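Local atomic coordinates of positive phenol-degradative gene regulator (Ralstonia sp. E2, PDB entry 5FRV), a protein that probably activates transcription of phenol-degradation genes as a DNA- and ATP-binding regulator, and here holds p-cresol in its sensory domain. Residues A[14-19]-A[98-103]; A[108-113]-A[128-133]. All coordinates share one frame; numbering follows the deposited sequence.

How the interactions relate
Both contacts belong to the ligand-sensing part of the longer regulator, and their centres lie about 13 Å apart. They are in series along the chain: interaction 1 packs helix 11-20 on helix 97-104, and interaction 2 then pairs strands 109-118 and 123-131, with helix 97-104 followed, after a short loop, by the first of these strands. The two meet where Pro99 and His102 of the helix touch Val110 of the strand. Between them they grip p-cresol from two elements: His102 in interaction 1 and Trp130 in interaction 2 both bond its hydroxyl. Each contact also touches the second subunit, so the ligand pocket and the dimer interface share secondary-structure elements.

Interaction 1. Residues A[14-19]-A[98-103]; sequences DGLSNL and GPCLHT. With PCR (p-cresol), chain D.
Segments 14-19 and 98-103, from helices 11-20 and 97-104, pack with Leu16 facing Cys100, their short axes approaching to 9.0 Å and crossing at -64°. This helix-helix contact sits in the sensory domain, a member of the HNOX-like clan, and its second helix forms one wall of the p-cresol pocket. No hydrogen bond joins the two segments; the seam is apolar. Cys100 is its central piece: with SG beside the backbone N and anti to the carbonyl carbon (chi1 -73°), the sulfur lies 3.9 Å from CA of Gly15, where glycine presents only backbone. Leu16 reaches across to the partner helix, its CD2 branch 3.7 Å from Cys100 O. The other leucine divides its methyls, CD1 of Leu19 lying 4.0 Å from Cys100 CB while CD2 meets CD2 of Leu101 at 4.3 Å. Met27 of the second subunit packs on both Leu16 and Thr103, which places this seam at the dimer interface.

The far side of helix 98-103 serves the ligand. His102 ND1 and the p-cresol OH form a nearly straight hydrogen bond of 2.6 Å (174°) at the edge of the imidazole and in its plane, and Tyr157 stacks on that ring. Pro99 CD packs 3.7 Å from ligand CG. One residue on, the helix secures itself: Thr103 OG1 donates to Pro99 O at 2.8 Å, approaching that carbonyl from the face opposite Thr103 N.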
loop_
_atom_site.group_PDB
_atom_site.type_symbol
_atom_site.label_atom_id
_atom_site.label_comp_id
_atom_site.label_asym_id
_atom_site.label_seq_id
_atom_site.Cartn_x
_atom_site.Cartn_y
_atom_site.Cartn_z
ATOM N N ASP A 14 -8.363 -1.526 -24.038
ATOM C CA ASP A 14 -7.161 -1.145 -24.768
ATOM C C ASP A 14 -6.094 -0.619 -23.824
ATOM O O ASP A 14 -4.945 -1.060 -23.866
ATOM C CB ASP A 14 -7.484 -0.091 -25.828
ATOM C CG ASP A 14 -6.249 0.377 -26.577
ATOM O OD1 ASP A 14 -5.630 -0.452 -27.284
ATOM O OD2 ASP A 14 -5.899 1.573 -26.463
ATOM N N GLY A 15 -6.487 0.327 -22.976
ATOM C CA GLY A 15 -5.583 0.890 -21.993
ATOM C C GLY A 15 -5.107 -0.165 -21.018
ATOM O O GLY A 15 -3.912 -0.257 -20.737
ATOM N N LEU A 16 -6.046 -0.965 -20.514
ATOM C CA LEU A 16 -5.752 -2.020 -19.544
ATOM C C LEU A 16 -4.755 -3.029 -20.099
ATOM O O LEU A 16 -3.884 -3.515 -19.379
ATOM C CB LEU A 16 -7.037 -2.738 -19.120
ATOM C CG LEU A 16 -7.977 -1.990 -18.161
ATOM C CD1 LEU A 16 -9.353 -2.656 -18.088
ATOM C CD2 LEU A 16 -7.377 -1.906 -16.773
ATOM N N SER A 17 -4.889 -3.351 -21.378
ATOM C CA SER A 17 -3.955 -4.267 -22.018
ATOM C C SER A 17 -2.624 -3.570 -22.241
ATOM O O SER A 17 -1.568 -4.089 -21.882
ATOM C CB SER A 17 -4.518 -4.779 -23.344
ATOM O OG SER A 17 -3.593 -5.630 -23.998
ATOM N N ASN A 18 -2.700 -2.376 -22.819
ATOM C CA ASN A 18 -1.534 -1.586 -23.203
ATOM C C ASN A 18 -0.625 -1.249 -22.022
ATOM O O ASN A 18 0.598 -1.190 -22.164
ATOM C CB ASN A 18 -2.005 -0.296 -23.879
ATOM C CG ASN A 18 -0.982 0.286 -24.813
ATOM O OD1 ASN A 18 0.188 0.438 -24.458
ATOM N ND2 ASN A 18 -1.417 0.623 -26.027
ATOM N N LEU A 19 -1.239 -1.028 -20.862
ATOM C CA LEU A 19 -0.528 -0.618 -19.656
ATOM C C LEU A 19 -0.088 -1.800 -18.806
ATOM O O LEU A 19 0.757 -1.656 -17.923
ATOM C CB LEU A 19 -1.405 0.320 -18.827
ATOM C CG LEU A 19 -1.454 1.753 -19.362
ATOM C CD1 LEU A 19 -2.787 2.405 -19.062
ATOM C CD2 LEU A 19 -0.324 2.550 -18.740
ATOM N N GLY A 98 -5.450 7.097 -16.630
ATOM C CA GLY A 98 -5.683 7.303 -15.208
ATOM C C GLY A 98 -6.680 6.321 -14.624
ATOM O O GLY A 98 -6.348 5.559 -13.716
ATOM N N PRO A 99 -7.917 6.338 -15.135
ATOM C CA PRO A 99 -8.924 5.366 -14.687
ATOM C C PRO A 99 -8.443 3.921 -14.874
ATOM O O PRO A 99 -8.717 3.063 -14.030
ATOM C CB PRO A 99 -10.133 5.680 -15.578
ATOM C CG PRO A 99 -10.016 7.140 -15.857
ATOM C CD PRO A 99 -8.512 7.410 -15.961
ATOM N N CYS A 100 -7.704 3.663 -15.948
ATOM C CA CYS A 100 -7.127 2.345 -16.164
ATOM C C CYS A 100 -6.126 1.961 -15.072
ATOM O O CYS A 100 -6.165 0.845 -14.549
ATOM C CB CYS A 100 -6.456 2.288 -17.541
ATOM S SG CYS A 100 -7.642 2.233 -18.938
ATOM N N LEU A 101 -5.229 2.860 -14.713
ATOM C CA LEU A 101 -4.224 2.550 -13.712
ATOM C C LEU A 101 -4.815 2.376 -12.334
ATOM O O LEU A 101 -4.436 1.506 -11.625
ATOM C CB LEU A 101 -3.101 3.565 -13.729
ATOM C CG LEU A 101 -2.122 3.404 -14.857
ATOM C CD1 LEU A 101 -1.471 4.690 -15.213
ATOM C CD2 LEU A 101 -1.094 2.358 -14.545
ATOM N N HIS A 102 -5.744 3.230 -11.973
ATOM C CA HIS A 102 -6.483 3.074 -10.766
ATOM C C HIS A 102 -7.120 1.709 -10.589
ATOM O O HIS A 102 -7.162 1.187 -9.525
ATOM C CB HIS A 102 -7.543 4.136 -10.619
ATOM C CG HIS A 102 -7.442 4.880 -9.342
ATOM N ND1 HIS A 102 -8.223 5.950 -9.042
ATOM C CD2 HIS A 102 -6.609 4.718 -8.300
ATOM C CE1 HIS A 102 -7.879 6.425 -7.874
ATOM N NE2 HIS A 102 -6.902 5.695 -7.398
ATOM N N THR A 103 -7.615 1.179 -11.674
ATOM C CA THR A 103 -8.233 -0.152 -11.707
ATOM C C THR A 103 -7.218 -1.293 -11.627
ATOM O O THR A 103 -7.415 -2.239 -10.856
ATOM C CB THR A 103 -9.094 -0.329 -12.995
ATOM O OG1 THR A 103 -10.043 0.736 -13.085
ATOM C CG2 THR A 103 -9.844 -1.643 -12.978
HETATM C CB PCR D . -8.669 10.882 -14.294
HETATM C CG PCR D . -9.059 9.853 -13.253
HETATM C CD1 PCR D . -8.087 9.068 -12.656
HETATM C CE1 PCR D . -8.454 8.122 -11.716
HETATM C CD2 PCR D . -10.395 9.697 -12.911
HETATM C CE2 PCR D . -10.765 8.755 -11.978
HETATM C CZ PCR D . -9.792 7.968 -11.381
HETATM O OH PCR D . -10.148 7.013 -10.431
#

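Interaction 2. Residues A[108-113]-A[128-133]; sequences VRVTPL and FLWEDS. With PCR (p-cresol), chain D.
Arg109 pairs with Glu131 and Thr111 with Leu129 as the hydrogen-bonded pairs of an antiparallel beta hairpin, whose short strand segments run at 160° to each other. Two backbone hydrogen bonds in each pair fix the register; the intervening Val110-Trp130 and Pro112-Phe128 are non-hydrogen-bonded pairs.

The tight side carries Val110, Pro112, Phe128 and Trp130, and it faces p-cresol. Trp130 NE1 donates to the ligand OH at 2.9 Å with an N-H...O angle of 145°, while CG2 of Val110 lies 3.4 Å from that oxygen. Further along, ligand CD2 comes over the centre of the Phe128 ring, 3.6 Å above its plane. Val108 lies across one face of the indole, both methyls on the same side: CG1 stands 4.2 Å from the centroid of the five-membered ring in a CH-pi contact, and CG2, anti to the backbone N, meets Trp130 CB at 3.5 Å.

The side bearing Arg109, Thr111, Leu129 and Glu131 is looser and partly exposed. Arg109 and Glu131 run side by side, yet their salt bridge is long, NE to OE1 3.8 Å, with the guanidinium and carboxylate planes 81° apart. A water lies 2.8 Å from Glu131 OE1 and also within bonding distance of Arg109 O and Thr111 OG1, bridging this surface, though it cannot donate to every acceptor within its reach.

Asp132 O, just beyond the pairing, accepts a hydrogen bond from Arg38 of the second subunit. Within the chain, helix 97-104 lies against Val110 and Phe128 through Pro99, helix 152-166 touches Trp130, and strand 185-191, which carries the zinc ligand Cys185, continues the sheet beside strand 123-131.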
loop_
_atom_site.group_PDB
_atom_site.type_symbol
_atom_site.label_atom_id
_atom_site.label_comp_id
_atom_site.label_asym_id
_atom_site.label_seq_id
_atom_site.Cartn_x
_atom_site.Cartn_y
_atom_site.Cartn_z
ATOM N N VAL A 108 -10.094 0.719 -7.239
ATOM C CA VAL A 108 -11.489 0.986 -7.581
ATOM C C VAL A 108 -11.689 0.629 -9.053
ATOM O O VAL A 108 -10.732 0.618 -9.834
ATOM C CB VAL A 108 -11.897 2.481 -7.308
ATOM C CG1 VAL A 108 -11.036 3.465 -8.106
ATOM C CG2 VAL A 108 -13.388 2.738 -7.609
ATOM N N ARG A 109 -12.922 0.293 -9.423
ATOM C CA ARG A 109 -13.277 0.139 -10.827
ATOM C C ARG A 109 -13.825 1.464 -11.317
ATOM O O ARG A 109 -14.800 1.992 -10.772
ATOM C CB ARG A 109 -14.306 -0.974 -11.034
ATOM C CG ARG A 109 -14.798 -1.051 -12.470
ATOM C CD ARG A 109 -16.006 -1.970 -12.635
ATOM N NE ARG A 109 -16.495 -1.911 -14.013
ATOM C CZ ARG A 109 -15.993 -2.626 -15.015
ATOM N NH1 ARG A 109 -14.996 -3.475 -14.791
ATOM N NH2 ARG A 109 -16.489 -2.502 -16.241
ATOM N N VAL A 110 -13.187 2.014 -12.337
ATOM C CA VAL A 110 -13.520 3.359 -12.784
ATOM C C VAL A 110 -14.221 3.300 -14.119
ATOM O O VAL A 110 -13.782 2.595 -15.031
ATOM C CB VAL A 110 -12.274 4.229 -12.896
ATOM C CG1 VAL A 110 -12.659 5.702 -13.140
ATOM C CG2 VAL A 110 -11.436 4.084 -11.636
ATOM N N THR A 111 -15.331 4.018 -14.221
ATOM C CA THR A 111 -15.993 4.208 -15.509
ATOM C C THR A 111 -16.171 5.689 -15.811
ATOM O O THR A 111 -16.911 6.386 -15.105
ATOM C CB THR A 111 -17.361 3.512 -15.546
ATOM O OG1 THR A 111 -17.196 2.143 -15.161
ATOM C CG2 THR A 111 -17.961 3.581 -16.951
ATOM N N PRO A 112 -15.482 6.181 -16.854
ATOM C CA PRO A 112 -15.653 7.563 -17.303
ATOM C C PRO A 112 -17.100 7.791 -17.724
ATOM O O PRO A 112 -17.645 6.970 -18.465
ATOM C CB PRO A 112 -14.700 7.671 -18.501
ATOM C CG PRO A 112 -13.727 6.543 -18.332
ATOM C CD PRO A 112 -14.529 5.443 -17.699
ATOM N N LEU A 113 -17.726 8.850 -17.229
ATOM C CA LEU A 113 -19.115 9.148 -17.602
ATOM C C LEU A 113 -19.147 10.055 -18.826
ATOM O O LEU A 113 -19.570 9.659 -19.918
ATOM C CB LEU A 113 -19.876 9.823 -16.450
ATOM C CG LEU A 113 -20.237 9.014 -15.204
ATOM C CD1 LEU A 113 -20.584 9.954 -14.055
ATOM C CD2 LEU A 113 -21.380 8.056 -15.470
ATOM N N PHE A 128 -16.943 10.798 -13.359
ATOM C CA PHE A 128 -16.611 9.371 -13.357
ATOM C C PHE A 128 -17.431 8.584 -12.349
ATOM O O PHE A 128 -17.772 9.099 -11.276
ATOM C CB PHE A 128 -15.120 9.151 -13.043
ATOM C CG PHE A 128 -14.187 9.916 -13.945
ATOM C CD1 PHE A 128 -13.942 11.256 -13.730
ATOM C CD2 PHE A 128 -13.544 9.282 -14.990
ATOM C CE1 PHE A 128 -13.100 11.959 -14.559
ATOM C CE2 PHE A 128 -12.695 9.986 -15.821
ATOM C CZ PHE A 128 -12.477 11.318 -15.604
ATOM N N LEU A 129 -17.709 7.328 -12.705
ATOM C CA LEU A 129 -18.293 6.334 -11.807
ATOM C C LEU A 129 -17.197 5.496 -11.141
ATOM O O LEU A 129 -16.235 5.071 -11.796
ATOM C CB LEU A 129 -19.245 5.414 -12.565
ATOM C CG LEU A 129 -19.899 4.302 -11.735
ATOM C CD1 LEU A 129 -20.915 4.887 -10.749
ATOM C CD2 LEU A 129 -20.555 3.242 -12.616
ATOM N N TRP A 130 -17.365 5.268 -9.844
ATOM C CA TRP A 130 -16.476 4.430 -9.042
ATOM C C TRP A 130 -17.216 3.224 -8.462
ATOM O O TRP A 130 -18.022 3.374 -7.544
ATOM C CB TRP A 130 -15.877 5.242 -7.897
ATOM C CG TRP A 130 -14.642 6.036 -8.232
ATOM C CD1 TRP A 130 -13.906 5.974 -9.377
ATOM C CD2 TRP A 130 -14.001 7.010 -7.393
ATOM N NE1 TRP A 130 -12.840 6.850 -9.302
ATOM C CE2 TRP A 130 -12.881 7.492 -8.090
ATOM C CE3 TRP A 130 -14.255 7.501 -6.109
ATOM C CZ2 TRP A 130 -12.025 8.444 -7.549
ATOM C CZ3 TRP A 130 -13.415 8.473 -5.586
ATOM C CH2 TRP A 130 -12.308 8.922 -6.301
ATOM N N GLU A 131 -16.933 2.030 -8.969
ATOM C CA GLU A 131 -17.504 0.828 -8.357
ATOM C C GLU A 131 -16.453 0.035 -7.583
ATOM O O GLU A 131 -15.306 -0.077 -8.019
ATOM C CB GLU A 131 -18.155 -0.040 -9.430
ATOM C CG GLU A 131 -19.328 0.655 -10.129
ATOM C CD GLU A 131 -19.870 -0.141 -11.306
ATOM O OE1 GLU A 131 -19.326 0.011 -12.426
ATOM O OE2 GLU A 131 -20.830 -0.928 -11.113
ATOM N N ASP A 132 -16.856 -0.489 -6.428
ATOM C CA ASP A 132 -15.993 -1.302 -5.556
ATOM C C ASP A 132 -14.784 -0.527 -5.012
ATOM O O ASP A 132 -13.684 -1.084 -4.900
ATOM C CB ASP A 132 -15.502 -2.553 -6.296
ATOM C CG ASP A 132 -16.621 -3.272 -7.028
ATOM O OD1 ASP A 132 -17.495 -3.863 -6.353
ATOM O OD2 ASP A 132 -16.634 -3.233 -8.281
ATOM N N SER A 133 -14.995 0.742 -4.666
ATOM C CA SER A 133 -13.957 1.540 -4.024
ATOM C C SER A 133 -13.428 0.801 -2.797
ATOM O O SER A 133 -14.192 0.522 -1.870
ATOM C CB SER A 133 -14.494 2.908 -3.616
ATOM O OG SER A 133 -15.018 3.618 -4.737
HETATM C CB PCR D . -8.669 10.882 -14.294
HETATM C CG PCR D . -9.059 9.853 -13.253
HETATM C CD1 PCR D . -8.087 9.068 -12.656
HETATM C CE1 PCR D . -8.454 8.122 -11.716
HETATM C CD2 PCR D . -10.395 9.697 -12.911
HETATM C CE2 PCR D . -10.765 8.755 -11.978
HETATM C CZ PCR D . -9.792 7.968 -11.381
HETATM O OH PCR D . -10.148 7.013 -10.431
HETATM O O HOH W 1 -17.244 1.886 -12.711
#